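PDB 5K3J: acyl-coenzyme A oxidase acox-1.2 from Caenorhabditis elegans, which catalyses the FAD-dependent desaturation of CoA-linked ascarosides with a five-carbon omega side chain, the first step of peroxisomal beta-oxidation in pheromone biosynthesis, releasing hydrogen peroxide. Local coordinates for residues A[331-336]-A[596-601]; A[302-307]-A[347-352]; A[21-26]-A[605-610]; A[478-483]-A[558-563]. All blocks are in the same frame, centred on the assembly; numbering follows the deposited sequence.

Interaction 1: A[331-336]-A[596-601]. With FAD (flavin-adenine dinucleotide), chain G.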
# COMPACT_ATOMS: atom_id res chain seq x y z
N LYS A 331 26.03 4.45 7.62
CA LYS A 331 24.73 3.87 7.90
C LYS A 331 23.63 4.75 7.30
O LYS A 331 23.66 5.98 7.46
CB LYS A 331 24.52 3.71 9.41
CG LYS A 331 25.52 2.77 10.09
CD LYS A 331 25.22 2.66 11.58
CE LYS A 331 26.19 1.72 12.29
NZ LYS A 331 25.80 1.53 13.71
N VAL A 332 22.66 4.14 6.63
CA VAL A 332 21.63 4.89 5.92
C VAL A 332 20.70 5.62 6.88
O VAL A 332 20.02 6.56 6.49
CB VAL A 332 20.79 3.97 5.01
CG1 VAL A 332 21.61 3.51 3.82
CG2 VAL A 332 20.25 2.79 5.80
N LEU A 333 20.70 5.20 8.14
CA LEU A 333 19.90 5.87 9.16
C LEU A 333 20.44 7.27 9.44
O LEU A 333 19.74 8.10 10.02
CB LEU A 333 19.87 5.04 10.45
CG LEU A 333 19.01 5.54 11.61
CD1 LEU A 333 17.58 5.78 11.17
CD2 LEU A 333 19.07 4.56 12.78
N ASP A 334 21.67 7.54 9.03
CA ASP A 334 22.28 8.85 9.27
C ASP A 334 21.74 9.91 8.33
O ASP A 334 21.73 11.10 8.66
CB ASP A 334 23.80 8.76 9.15
CG ASP A 334 24.45 8.14 10.38
OD1 ASP A 334 23.76 8.04 11.42
OD2 ASP A 334 25.63 7.77 10.31
N TYR A 335 21.29 9.48 7.15
CA TYR A 335 20.73 10.39 6.16
C TYR A 335 19.47 11.07 6.69
O TYR A 335 18.72 10.48 7.47
CB TYR A 335 20.41 9.65 4.86
CG TYR A 335 21.64 9.21 4.09
CD1 TYR A 335 22.59 10.14 3.67
CD2 TYR A 335 21.83 7.88 3.75
CE1 TYR A 335 23.70 9.74 2.96
CE2 TYR A 335 22.94 7.47 3.04
CZ TYR A 335 23.88 8.41 2.65
OH TYR A 335 24.99 8.02 1.94
N GLN A 336 19.23 12.30 6.26
CA GLN A 336 18.11 13.08 6.77
C GLN A 336 16.77 12.56 6.26
O GLN A 336 15.82 12.41 7.03
CB GLN A 336 18.27 14.55 6.38
CG GLN A 336 17.22 15.45 6.99
CD GLN A 336 17.47 16.90 6.66
OE1 GLN A 336 17.13 17.37 5.57
NE2 GLN A 336 18.06 17.63 7.60
N LYS A 596 18.01 14.85 16.94
CA LYS A 596 18.03 14.63 18.38
C LYS A 596 17.56 13.22 18.73
O LYS A 596 18.07 12.61 19.68
CB LYS A 596 17.16 15.67 19.09
CG LYS A 596 17.79 16.23 20.35
CD LYS A 596 16.79 17.04 21.15
CE LYS A 596 17.48 17.93 22.17
NZ LYS A 596 16.50 18.64 23.04
N ILE A 597 16.60 12.70 17.98
CA ILE A 597 16.06 11.35 18.19
C ILE A 597 17.06 10.28 17.76
O ILE A 597 17.23 9.27 18.45
CB ILE A 597 14.74 11.15 17.42
CG1 ILE A 597 13.58 11.82 18.15
CG2 ILE A 597 14.43 9.67 17.23
CD1 ILE A 597 13.35 11.29 19.53
N ARG A 598 17.71 10.52 16.62
CA ARG A 598 18.59 9.57 15.94
C ARG A 598 19.40 8.58 16.82
O ARG A 598 19.39 7.38 16.54
CB ARG A 598 19.56 10.35 15.04
CG ARG A 598 20.80 9.56 14.61
CD ARG A 598 20.47 8.47 13.61
NE ARG A 598 21.64 7.67 13.26
CZ ARG A 598 22.00 6.55 13.88
NH1 ARG A 598 21.27 6.09 14.89
NH2 ARG A 598 23.08 5.89 13.50
N PRO A 599 20.09 9.06 17.87
CA PRO A 599 20.87 8.08 18.63
C PRO A 599 20.01 7.12 19.46
O PRO A 599 20.47 6.02 19.78
CB PRO A 599 21.74 8.95 19.54
CG PRO A 599 20.98 10.21 19.69
CD PRO A 599 20.30 10.43 18.38
N ASN A 600 18.78 7.52 19.77
CA ASN A 600 17.86 6.66 20.52
C ASN A 600 17.00 5.78 19.63
O ASN A 600 16.19 4.99 20.12
CB ASN A 600 16.95 7.51 21.41
CG ASN A 600 17.58 7.85 22.74
OD1 ASN A 600 18.27 7.03 23.35
ND2 ASN A 600 17.34 9.07 23.22
N ALA A 601 17.17 5.92 18.32
CA ALA A 601 16.33 5.26 17.32
C ALA A 601 16.14 3.76 17.56
O ALA A 601 15.01 3.26 17.60
CB ALA A 601 16.90 5.48 15.92
PA FAD G . 19.44 1.46 -0.68
O1A FAD G . 20.46 2.13 -1.62
O2A FAD G . 20.15 0.56 0.28
O5B FAD G . 18.65 2.60 0.15
C5B FAD G . 17.81 2.20 1.24
C4B FAD G . 17.46 3.46 2.08
O4B FAD G . 18.54 4.16 2.28
C3B FAD G . 16.50 4.36 1.30
O3B FAD G . 15.61 4.92 2.13
C2B FAD G . 17.41 5.47 0.70
O2B FAD G . 16.65 6.75 0.56
C1B FAD G . 18.35 5.59 1.57
N9A FAD G . 19.57 5.98 0.94
C8A FAD G . 20.52 5.17 0.45
N7A FAD G . 21.52 5.94 -0.05
C5A FAD G . 21.17 7.25 0.14
C6A FAD G . 21.82 8.44 -0.18
N6A FAD G . 23.06 8.77 -0.80
N1A FAD G . 21.26 9.61 0.12
C2A FAD G . 20.04 9.64 0.74
N3A FAD G . 19.41 8.48 1.05
C4A FAD G . 19.98 7.28 0.75
N1 FAD G . 18.66 -4.85 -9.71
C2 FAD G . 19.34 -5.35 -10.90
O2 FAD G . 20.53 -5.15 -11.05
N3 FAD G . 18.58 -6.09 -11.92
C4 FAD G . 17.20 -6.32 -11.74
O4 FAD G . 16.56 -6.95 -12.61
C4X FAD G . 16.51 -5.81 -10.53
N5 FAD G . 15.10 -6.04 -10.34
C5X FAD G . 14.42 -5.54 -9.15
C6 FAD G . 13.05 -5.77 -8.97
C7 FAD G . 12.39 -5.29 -7.82
C7M FAD G . 10.91 -5.65 -7.85
C8 FAD G . 13.11 -4.58 -6.85
C8M FAD G . 12.50 -4.02 -5.58
C9 FAD G . 14.49 -4.35 -7.02
C9A FAD G . 15.15 -4.83 -8.17
N10 FAD G . 16.59 -4.59 -8.35
C10 FAD G . 17.26 -5.08 -9.52
C1' FAD G . 17.37 -3.85 -7.33
C2' FAD G . 17.07 -2.35 -7.40
O2' FAD G . 17.50 -1.85 -8.61
C3' FAD G . 17.82 -1.68 -6.28
O3' FAD G . 17.44 -2.25 -5.06
C4' FAD G . 17.51 -0.20 -6.26
O4' FAD G . 17.98 0.39 -7.45
C5' FAD G . 18.20 0.42 -5.07
O5' FAD G . 17.84 -0.30 -3.91
P FAD G . 18.86 -0.39 -2.68
O1P FAD G . 18.85 -1.82 -2.12
O2P FAD G . 20.24 -0.04 -3.12
O3P FAD G . 18.41 0.62 -1.55
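The side chain of R598 leaves the end of helix 581-597 with CB directed toward 331-336, and CG lies anti to the backbone N (chi1 162°). A bend at chi2 then lays the chain against L333, so that R598 CD is 3.7 Å from L333 O. From here on the guanidinium is gripped at its edge. R598 NE donates to D334 OD1 at 2.8 Å, nearly along the C-O axis and fairly straight (156° at the hydrogen). R598 NH2 reaches the same D334 OD1 at 3.1 Å, which makes a side-on salt bridge to a single oxygen, with carboxylate and guanidinium planes 33° apart. E17 also holds NH2, and E13, E16 and E17 hold nearby K331. The contact thus joins the FAD-binding loop of the C-alpha1 region to the C-terminal helical part of the oxidase fold. Beyond CZ, one face of the guanidinium carries L333 CD2, 3.4 Å from R598 NH1. That same L333 CD2 also touches A601 CB at 3.9 Å. Next along the loop, Y335 turns a ring face to the FAD adenine, with Y335 CE2 3.4 Å from FAD C5A, while V332 CG1 lies 3.5 Å from FAD O4B of the ribose.

Interaction 2: A[302-307]-A[347-352]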
# COMPACT_ATOMS: atom_id res chain seq x y z
N LEU A 302 0.61 -0.48 17.01
CA LEU A 302 1.59 -1.55 17.23
C LEU A 302 2.13 -2.18 15.94
O LEU A 302 3.33 -2.45 15.85
CB LEU A 302 1.00 -2.62 18.14
CG LEU A 302 0.85 -2.20 19.61
CD1 LEU A 302 0.05 -3.21 20.42
CD2 LEU A 302 2.22 -1.98 20.23
N PHE A 303 1.25 -2.43 14.97
CA PHE A 303 1.68 -2.85 13.62
C PHE A 303 2.77 -1.91 13.10
O PHE A 303 3.79 -2.35 12.57
CB PHE A 303 0.51 -2.81 12.64
CG PHE A 303 -0.49 -3.91 12.83
CD1 PHE A 303 -0.11 -5.22 13.02
CD2 PHE A 303 -1.85 -3.61 12.77
CE1 PHE A 303 -1.07 -6.22 13.17
CE2 PHE A 303 -2.80 -4.60 12.92
CZ PHE A 303 -2.41 -5.91 13.12
N LEU A 304 2.51 -0.61 13.23
CA LEU A 304 3.40 0.43 12.76
C LEU A 304 4.72 0.38 13.50
O LEU A 304 5.78 0.55 12.90
CB LEU A 304 2.74 1.81 12.93
CG LEU A 304 3.49 3.02 12.39
CD1 LEU A 304 3.96 2.74 10.98
CD2 LEU A 304 2.58 4.24 12.41
N ALA A 305 4.65 0.16 14.81
CA ALA A 305 5.86 -0.02 15.60
C ALA A 305 6.63 -1.24 15.09
O ALA A 305 7.86 -1.21 14.99
CB ALA A 305 5.51 -0.17 17.06
N HIS A 306 5.89 -2.30 14.78
CA HIS A 306 6.45 -3.53 14.24
C HIS A 306 7.23 -3.25 12.95
O HIS A 306 8.36 -3.72 12.78
CB HIS A 306 5.32 -4.54 13.99
CG HIS A 306 5.77 -5.89 13.51
ND1 HIS A 306 5.08 -7.04 13.80
CD2 HIS A 306 6.82 -6.26 12.74
CE1 HIS A 306 5.68 -8.07 13.24
NE2 HIS A 306 6.75 -7.63 12.60
N ALA A 307 6.64 -2.47 12.06
CA ALA A 307 7.29 -2.11 10.81
C ALA A 307 8.57 -1.32 11.07
O ALA A 307 9.61 -1.58 10.47
CB ALA A 307 6.34 -1.31 9.93
N ALA A 347 6.94 8.61 15.91
CA ALA A 347 6.24 9.53 16.79
C ALA A 347 4.75 9.22 16.80
O ALA A 347 4.08 9.35 17.83
CB ALA A 347 6.49 10.97 16.36
N ARG A 348 4.24 8.80 15.65
CA ARG A 348 2.83 8.45 15.51
C ARG A 348 2.50 7.14 16.22
O ARG A 348 1.44 7.01 16.83
CB ARG A 348 2.44 8.37 14.04
CG ARG A 348 2.13 9.72 13.40
CD ARG A 348 1.98 9.61 11.89
NE ARG A 348 1.45 10.85 11.33
CZ ARG A 348 1.29 11.06 10.03
NH1 ARG A 348 1.63 10.13 9.15
NH2 ARG A 348 0.79 12.22 9.60
N ALA A 349 3.40 6.18 16.13
CA ALA A 349 3.21 4.88 16.76
C ALA A 349 2.99 5.03 18.26
O ALA A 349 2.10 4.40 18.84
CB ALA A 349 4.38 3.97 16.48
N TYR A 350 3.83 5.86 18.89
CA TYR A 350 3.66 6.19 20.30
C TYR A 350 2.38 6.98 20.53
O TYR A 350 1.61 6.67 21.43
CB TYR A 350 4.87 6.98 20.81
CG TYR A 350 6.08 6.13 21.13
CD1 TYR A 350 7.11 5.97 20.22
CD2 TYR A 350 6.18 5.49 22.36
CE1 TYR A 350 8.21 5.20 20.51
CE2 TYR A 350 7.28 4.71 22.66
CZ TYR A 350 8.29 4.57 21.73
OH TYR A 350 9.39 3.79 22.03
N ALA A 351 2.16 8.00 19.70
CA ALA A 351 1.01 8.88 19.84
C ALA A 351 -0.30 8.11 19.70
O ALA A 351 -1.24 8.34 20.46
CB ALA A 351 1.07 10.01 18.83
N PHE A 352 -0.35 7.20 18.74
CA PHE A 352 -1.55 6.41 18.50
C PHE A 352 -1.86 5.50 19.69
O PHE A 352 -3.01 5.39 20.12
CB PHE A 352 -1.42 5.55 17.23
CG PHE A 352 -1.33 6.35 15.95
CD1 PHE A 352 -1.60 7.71 15.94
CD2 PHE A 352 -0.98 5.73 14.76
CE1 PHE A 352 -1.51 8.44 14.78
CE2 PHE A 352 -0.89 6.46 13.59
CZ PHE A 352 -1.15 7.81 13.60
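L304 holds CG anti to its backbone N (chi1 -176°) and turns its methyls at chi2 48°, which brings CD2 against 347-352. There this one methyl packs against three residues: L304 CD2 is 4.4 Å from R348 CB, 4.3 Å from A349 N, and 4.3 Å from F352 CE2, which it meets obliquely. The branch carbon adds a contact, L304 CG being 4.3 Å from A349 CB. L304 CD2 thus reaches both A349 and F352, which lie three residues apart on the facing helix.

Where the backbones come closest, both residues are alanines. A305 and A349 bring their CA atoms within 5.7 Å, and A305 CB lies 4.3 Å from A349 CB. A349 CB points toward the facing helix and lies 4.2 Å from A305 N, a methyl resting against backbone. The side-chain pairs that meet are apolar: R348 contributes only the root of its side chain, while its guanidinium runs off to a salt bridge with E566. Outside the pair, T396 and I400 of helix 379-405 pack on L304, and the same helix touches F352.

The axes of 302-307 and 347-352 approach to 8.6 Å and cross at a signed angle of -153°, an antiparallel pairing at this point of helices 287-315 and 343-363. This is a close antiparallel helix pair with alanines at the nearest approach, part of the helical C-terminal domain of the acyl-CoA dehydrogenase and oxidase fold.

Interaction 3: A[21-26]-A[605-610]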
# COMPACT_ATOMS: atom_id res chain seq x y z
N ALA A 21 21.83 4.44 24.32
CA ALA A 21 20.52 4.56 24.97
C ALA A 21 20.55 5.56 26.13
O ALA A 21 21.38 5.44 27.04
CB ALA A 21 20.05 3.20 25.47
N THR A 22 19.65 6.54 26.10
CA THR A 22 19.60 7.55 27.14
C THR A 22 18.41 7.37 28.07
O THR A 22 17.90 8.33 28.64
CB THR A 22 19.55 8.99 26.51
OG1 THR A 22 18.19 9.33 26.26
CG2 THR A 22 20.35 9.03 25.24
N PHE A 23 17.99 6.12 28.21
CA PHE A 23 16.88 5.78 29.08
C PHE A 23 16.85 4.27 29.32
O PHE A 23 17.65 3.52 28.76
CB PHE A 23 15.54 6.25 28.50
CG PHE A 23 15.14 5.53 27.24
CD1 PHE A 23 15.60 5.96 26.00
CD2 PHE A 23 14.30 4.44 27.30
CE1 PHE A 23 15.22 5.29 24.84
CE2 PHE A 23 13.92 3.78 26.15
CZ PHE A 23 14.38 4.20 24.92
N ASP A 24 15.92 3.82 30.17
CA ASP A 24 15.75 2.39 30.43
C ASP A 24 14.60 1.85 29.58
O ASP A 24 13.49 2.38 29.60
CB ASP A 24 15.48 2.15 31.91
CG ASP A 24 15.81 0.73 32.34
OD1 ASP A 24 15.35 -0.23 31.67
OD2 ASP A 24 16.54 0.55 33.34
N THR A 25 14.89 0.78 28.83
CA THR A 25 13.93 0.23 27.88
C THR A 25 12.94 -0.72 28.54
O THR A 25 11.91 -1.05 27.96
CB THR A 25 14.65 -0.50 26.73
OG1 THR A 25 15.43 -1.58 27.26
CG2 THR A 25 15.55 0.45 25.98
N ASP A 26 13.27 -1.17 29.75
CA ASP A 26 12.32 -1.91 30.56
C ASP A 26 11.31 -0.93 31.14
O ASP A 26 10.17 -1.28 31.44
CB ASP A 26 13.02 -2.70 31.66
CG ASP A 26 13.31 -4.13 31.26
OD1 ASP A 26 13.44 -4.40 30.05
OD2 ASP A 26 13.40 -4.99 32.16
N VAL A 605 12.65 1.56 19.60
CA VAL A 605 11.90 0.46 18.99
C VAL A 605 12.17 -0.86 19.71
O VAL A 605 11.28 -1.72 19.78
CB VAL A 605 12.23 0.32 17.48
CG1 VAL A 605 11.76 1.55 16.72
CG2 VAL A 605 13.72 0.08 17.27
N ASP A 606 13.38 -1.02 20.24
CA ASP A 606 13.72 -2.18 21.06
C ASP A 606 12.83 -2.24 22.28
O ASP A 606 12.61 -3.31 22.86
CB ASP A 606 15.19 -2.14 21.48
CG ASP A 606 16.14 -2.56 20.38
OD1 ASP A 606 15.73 -3.40 19.54
OD2 ASP A 606 17.28 -2.06 20.35
N SER A 607 12.30 -1.08 22.66
CA SER A 607 11.44 -0.95 23.82
C SER A 607 10.11 -1.66 23.65
O SER A 607 9.51 -2.10 24.64
CB SER A 607 11.21 0.53 24.12
OG SER A 607 12.43 1.20 24.34
N PHE A 608 9.64 -1.77 22.42
CA PHE A 608 8.37 -2.45 22.15
C PHE A 608 8.48 -3.94 22.50
O PHE A 608 7.47 -4.65 22.58
CB PHE A 608 7.94 -2.27 20.69
CG PHE A 608 7.57 -0.85 20.34
CD1 PHE A 608 6.33 -0.34 20.66
CD2 PHE A 608 8.47 -0.03 19.68
CE1 PHE A 608 5.98 0.96 20.34
CE2 PHE A 608 8.12 1.27 19.35
CZ PHE A 608 6.88 1.76 19.69
N GLN A 609 9.72 -4.38 22.72
CA GLN A 609 10.06 -5.74 23.14
C GLN A 609 9.30 -6.80 22.35
O GLN A 609 8.74 -7.74 22.91
CB GLN A 609 9.83 -5.90 24.65
CG GLN A 609 11.07 -5.50 25.44
CD GLN A 609 10.80 -5.23 26.91
OE1 GLN A 609 9.67 -5.37 27.38
NE2 GLN A 609 11.84 -4.85 27.64
N ILE A 610 9.29 -6.62 21.03
CA ILE A 610 8.74 -7.61 20.11
C ILE A 610 9.78 -8.68 19.82
O ILE A 610 10.83 -8.40 19.25
CB ILE A 610 8.30 -6.95 18.79
CG1 ILE A 610 7.36 -5.77 19.06
CG2 ILE A 610 7.65 -7.98 17.88
CD1 ILE A 610 7.04 -4.93 17.84
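This is a junction between a helix start and the turn around D606 to Q609, near helix 601-606, mostly van der Waals in character, at which the N-terminal region of the chain meets a segment close to its C-terminal end. The closest CA pair, T25 and S607, lies 4.9 Å apart, and S607 is the residue around which the apolar groups gather. Its OG, anti to the carbonyl carbon, sits at the edge of the F23 ring and near its plane, 3.5 Å from F23 CE2. From the T25 side, T25 CG2 approaches S607 OG to 3.6 Å. The hydroxyl is hydrogen-bonded to S603 O, so its contacts with F23 and T25 are van der Waals.

The two backbones are shaped by local motifs. D24 is the N-cap of helix 25-32: its OD1 accepts from D26 N at 3.0 Å, through the lone pair pointing away from the other carboxylate oxygen. Across from it, D606 to Q609 form a type I beta turn, with Q609 N 3.1 Å from D606 O. Q609 has a positive phi of 45°, and its CB points toward 21-26.

From there the extended Q609 chain sends NE2 to D26 OD1 at 2.9 Å. The bond is weak, bent to 123° at the hydrogen, with the carboxylate and amide planes 87° apart. The other amide atom, Q609 OE1, takes its hydrogen bond from R43 NE, so the amide is held from two directions. T25 OG1 is hydrogen-bonded to R4 N.

Interaction 4: A[478-483]-A[558-563]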
# COMPACT_ATOMS: atom_id res chain seq x y z
N THR A 478 6.46 28.47 20.98
CA THR A 478 7.50 28.63 22.00
C THR A 478 7.48 27.54 23.08
O THR A 478 8.51 27.25 23.68
CB THR A 478 7.41 30.02 22.70
OG1 THR A 478 6.94 31.00 21.77
CG2 THR A 478 8.77 30.44 23.24
N SER A 479 6.32 26.94 23.33
CA SER A 479 6.21 25.89 24.34
C SER A 479 4.95 25.01 24.22
O SER A 479 4.02 25.13 25.01
CB SER A 479 6.26 26.49 25.75
OG SER A 479 7.56 26.95 26.07
N LEU A 480 4.95 24.14 23.21
CA LEU A 480 3.97 23.05 23.09
C LEU A 480 2.49 23.41 23.19
O LEU A 480 1.74 23.19 22.25
CB LEU A 480 4.29 21.97 24.13
CG LEU A 480 5.27 20.90 23.66
CD1 LEU A 480 5.24 19.70 24.59
CD2 LEU A 480 4.98 20.49 22.22
N ASN A 481 2.07 23.93 24.34
CA ASN A 481 0.65 24.23 24.57
C ASN A 481 0.09 25.16 23.51
O ASN A 481 -1.11 25.16 23.23
CB ASN A 481 0.43 24.82 25.96
CG ASN A 481 0.97 23.94 27.06
OD1 ASN A 481 2.10 23.44 26.98
ND2 ASN A 481 0.18 23.75 28.11
N GLY A 482 0.97 25.97 22.91
CA GLY A 482 0.59 26.85 21.83
C GLY A 482 0.34 26.10 20.53
O GLY A 482 -0.42 26.55 19.68
N TYR A 483 0.99 24.94 20.38
CA TYR A 483 0.74 24.09 19.22
C TYR A 483 -0.67 23.50 19.29
O TYR A 483 -1.39 23.49 18.30
CB TYR A 483 1.76 22.95 19.15
CG TYR A 483 3.10 23.31 18.57
CD1 TYR A 483 4.19 23.56 19.40
CD2 TYR A 483 3.30 23.39 17.19
CE1 TYR A 483 5.43 23.89 18.87
CE2 TYR A 483 4.53 23.71 16.66
CZ TYR A 483 5.59 23.96 17.51
OH TYR A 483 6.82 24.29 16.99
N LEU A 558 10.20 12.91 21.03
CA LEU A 558 9.24 12.33 20.10
C LEU A 558 8.05 13.26 19.90
O LEU A 558 7.66 13.57 18.77
CB LEU A 558 8.76 10.98 20.63
CG LEU A 558 9.03 9.70 19.84
CD1 LEU A 558 10.14 9.90 18.83
CD2 LEU A 558 9.38 8.58 20.80
N LEU A 559 7.47 13.70 21.02
CA LEU A 559 6.29 14.55 21.01
C LEU A 559 6.54 15.88 20.29
O LEU A 559 5.66 16.38 19.59
CB LEU A 559 5.83 14.81 22.45
CG LEU A 559 4.67 15.78 22.65
CD1 LEU A 559 3.48 15.42 21.77
CD2 LEU A 559 4.26 15.80 24.11
N HIS A 560 7.73 16.44 20.47
CA HIS A 560 8.09 17.67 19.77
C HIS A 560 8.19 17.42 18.27
O HIS A 560 7.79 18.26 17.46
CB HIS A 560 9.41 18.23 20.31
CG HIS A 560 9.25 19.35 21.29
ND1 HIS A 560 9.23 19.15 22.65
CD2 HIS A 560 9.09 20.68 21.10
CE1 HIS A 560 9.07 20.31 23.26
NE2 HIS A 560 8.98 21.25 22.34
N LEU A 561 8.73 16.26 17.91
CA LEU A 561 8.87 15.86 16.51
C LEU A 561 7.50 15.67 15.87
O LEU A 561 7.27 16.09 14.73
CB LEU A 561 9.70 14.58 16.42
CG LEU A 561 9.79 13.85 15.08
CD1 LEU A 561 10.18 14.81 13.99
CD2 LEU A 561 10.80 12.73 15.20
N HIS A 562 6.61 15.02 16.61
CA HIS A 562 5.23 14.82 16.18
C HIS A 562 4.58 16.15 15.83
O HIS A 562 4.29 16.41 14.66
CB HIS A 562 4.43 14.12 17.29
CG HIS A 562 3.03 13.76 16.90
ND1 HIS A 562 2.72 12.68 16.11
CD2 HIS A 562 1.84 14.35 17.20
CE1 HIS A 562 1.41 12.61 15.94
NE2 HIS A 562 0.86 13.61 16.59
N VAL A 563 4.41 16.99 16.83
CA VAL A 563 3.62 18.21 16.70
C VAL A 563 4.18 19.19 15.66
O VAL A 563 3.46 20.06 15.17
CB VAL A 563 3.49 18.93 18.06
CG1 VAL A 563 4.72 19.80 18.34
CG2 VAL A 563 2.22 19.74 18.09
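V563 and L480 carry the innermost contacts, each placing a methyl over a flat ring of the facing segment. V563 CG1 stands above the face of the Y483 ring, 3.9 Å from its centroid and 11° off the normal, a CH-pi contact. The second branch, V563 CG2, rests at 3.4 Å on Y483 CB, so the valine straddles the tyrosine from CB to ring. In the reverse direction L480 CD2 lies over the H560 imidazole, 4.2 Å from its centroid and 12° off the normal. L480 CG lies 3.9 Å from H560 CE1. The leucine fork also spreads across the helix surface: L480 CD1 meets L559 CD2 at 4.0 Å, and L480 CD2 meets V563 CG1 at 3.9 Å.

The next shell holds these groups in place. L480 sits at the N-cap position of helix 481-507, and L480 O accepts from Y483 N at 2.7 Å, within the first turn; both side chains reach 558-563. L480 N lies at the edge of the Y483 ring, in its plane. Tyrosine CG is anti to the carbonyl carbon, swinging the ring over V563. H560 ND1 is tied to T556 O, four residues back, and the imidazole stacks with Y593 as well as carrying L480, so its orientation has several supports.

The start of helix 481-507 thus abuts helix 549-569 within the C-terminal helical domain, where Y585 of helix 581-597 lies against Y483, and F539, M540 and V543 of helix 520-543 pack on L559.

In the fold
From the N terminus, 21-26 opens the longest loop, which interaction 3 closes only at 605-610; the other three lie inside it. Interaction 2 begins at 302-307, and before 347-352 closes it, 331-336 opens interaction 1, so these two cross. Interaction 4 then runs from 478-483 to 558-563, nested inside the loop that 596-601 completes for interaction 1 and in series after interaction 2. Interactions 1 and 3 join the C-alpha1 and N-terminal regions to the C-terminal helices; interactions 2 and 4 each pack helices within one region. Bridges link them: N600 probably hydrogen-bonds T22, F608 packs on A305 and Y350, I597 packs on L558, and A347 touches H562.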